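Local coordinates for protein pseudopodium-enriched atypical kinase 1 (Homo sapiens, PDB 6BHC) that is a pseudokinase that forms kinase-fold dimers and probably serves as a signalling scaffold with little or no kinase activity of its own, at residues W381-I384 with K385-L388. The protein carries 1 engineered substitution. Sequence-based numbering, arbitrary orientation.
Sequences WLDI and KRTL
One face of the Trp381 indole carries Lys385 CG, 3.5 Å from the centroid of the six-membered ring and 17° off the normal, a CH-pi contact. With chi1 at -179° the indole stands opposite its own backbone N, beside its carbonyl carbon, where the lysine meets it. The lysine chain bends at chi2 and chi3, which keeps Lys385 CE 3.8 Å from Trp381 CZ2. With an alanine in place of Trp381, the lysine methylenes would probably lose their ring face and be freer to turn. The Arg386 guanidinium has Leu382 CD2 over one face, offset toward the rim; at its edge, in plane, a water accepts from Arg386 NH1 at 2.7 Å and donates to Asp383 OD1, bridging two atoms 4.2 Å apart, beyond a salt bridge. Asp383 OD1 also accepts from Gln379, OD2 pairs with Arg21, and Arg386 NE reaches Leu415 O. Thr387 OG1 donates to Asp383 O at 2.7 Å, on the opposite face of the carbonyl plane from Thr387 N. Ile384 CG2 meets Leu388 CD1 at 4.1 Å; Ile384 packs on Val16 and Leu388 on Leu23, both of the second subunit. Such i to i+3 and i+4 contacts typify an alpha-helix, here 371-396, packed against helices 16-39 and 420-430 and, consistent with a dimer interface, the second subunit.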
loop_
_atom_site.group_PDB
_atom_site.type_symbol
_atom_site.label_atom_id
_atom_site.label_comp_id
_atom_site.label_asym_id
_atom_site.label_seq_id
_atom_site.Cartn_x
_atom_site.Cartn_y
_atom_site.Cartn_z
ATOM N N TRP A 381 -9.032 13.037 17.168
ATOM C CA TRP A 381 -8.809 11.598 17.269
ATOM C C TRP A 381 -9.039 10.912 15.927
ATOM O O TRP A 381 -8.270 10.027 15.536
ATOM C CB TRP A 381 -9.716 11.000 18.345
ATOM C CG TRP A 381 -9.526 9.525 18.534
ATOM C CD1 TRP A 381 -8.692 8.914 19.423
ATOM C CD2 TRP A 381 -10.182 8.476 17.812
ATOM N NE1 TRP A 381 -8.791 7.548 19.302
ATOM C CE2 TRP A 381 -9.699 7.255 18.318
ATOM C CE3 TRP A 381 -11.133 8.451 16.786
ATOM C CZ2 TRP A 381 -10.130 6.023 17.834
ATOM C CZ3 TRP A 381 -11.561 7.228 16.307
ATOM C CH2 TRP A 381 -11.059 6.031 16.829
ATOM N N LEU A 382 -10.088 11.314 15.205
ATOM C CA LEU A 382 -10.374 10.718 13.902
ATOM C C LEU A 382 -9.259 11.007 12.904
ATOM O O LEU A 382 -8.813 10.111 12.177
ATOM C CB LEU A 382 -11.710 11.235 13.370
ATOM C CG LEU A 382 -12.963 10.461 13.769
ATOM C CD1 LEU A 382 -14.212 11.181 13.286
ATOM C CD2 LEU A 382 -12.909 9.049 13.210
ATOM N N ASP A 383 -8.801 12.260 12.854
ATOM C CA ASP A 383 -7.783 12.635 11.877
ATOM C C ASP A 383 -6.482 11.875 12.107
ATOM O O ASP A 383 -5.816 11.465 11.150
ATOM C CB ASP A 383 -7.546 14.145 11.925
ATOM C CG ASP A 383 -8.784 14.943 11.552
ATOM O OD1 ASP A 383 -9.640 14.405 10.818
ATOM O OD2 ASP A 383 -8.900 16.108 11.988
ATOM N N ILE A 384 -6.111 11.666 13.372
ATOM C CA ILE A 384 -4.882 10.941 13.677
ATOM C C ILE A 384 -5.032 9.462 13.344
ATOM O O ILE A 384 -4.138 8.855 12.744
ATOM C CB ILE A 384 -4.492 11.155 15.151
ATOM C CG1 ILE A 384 -4.132 12.621 15.396
ATOM C CG2 ILE A 384 -3.340 10.243 15.542
ATOM C CD1 ILE A 384 -3.740 12.924 16.827
ATOM N N LYS A 385 -6.162 8.858 13.725
ATOM C CA LYS A 385 -6.365 7.437 13.464
ATOM C C LYS A 385 -6.462 7.152 11.971
ATOM O O LYS A 385 -5.954 6.130 11.497
ATOM C CB LYS A 385 -7.617 6.942 14.187
ATOM C CG LYS A 385 -7.479 6.902 15.699
ATOM C CD LYS A 385 -6.616 5.735 16.156
ATOM C CE LYS A 385 -7.294 4.406 15.860
ATOM N NZ LYS A 385 -6.519 3.246 16.383
ATOM N N ARG A 386 -7.110 8.041 11.212
ATOM C CA ARG A 386 -7.175 7.857 9.766
ATOM C C ARG A 386 -5.791 7.959 9.140
ATOM O O ARG A 386 -5.473 7.232 8.191
ATOM C CB ARG A 386 -8.121 8.883 9.141
ATOM C CG ARG A 386 -9.588 8.664 9.465
ATOM C CD ARG A 386 -10.468 9.467 8.522
ATOM N NE ARG A 386 -11.889 9.254 8.771
ATOM C CZ ARG A 386 -12.702 10.167 9.294
ATOM N NH1 ARG A 386 -12.235 11.364 9.619
ATOM N NH2 ARG A 386 -13.983 9.886 9.483
ATOM N N THR A 387 -4.955 8.860 9.660
ATOM C CA THR A 387 -3.592 8.988 9.154
ATOM C C THR A 387 -2.776 7.736 9.452
ATOM O O THR A 387 -2.050 7.240 8.583
ATOM C CB THR A 387 -2.924 10.223 9.761
ATOM O OG1 THR A 387 -3.689 11.389 9.431
ATOM C CG2 THR A 387 -1.509 10.385 9.230
ATOM N N LEU A 388 -2.891 7.207 10.672
ATOM C CA LEU A 388 -2.149 6.005 11.039
ATOM C C LEU A 388 -2.560 4.818 10.174
ATOM O O LEU A 388 -1.706 4.078 9.671
ATOM C CB LEU A 388 -2.362 5.692 12.520
ATOM C CG LEU A 388 -1.732 6.682 13.500
ATOM C CD1 LEU A 388 -2.130 6.351 14.931
ATOM C CD2 LEU A 388 -0.221 6.681 13.346
HETATM O O HOH W 1 -10.039 12.769 8.959
#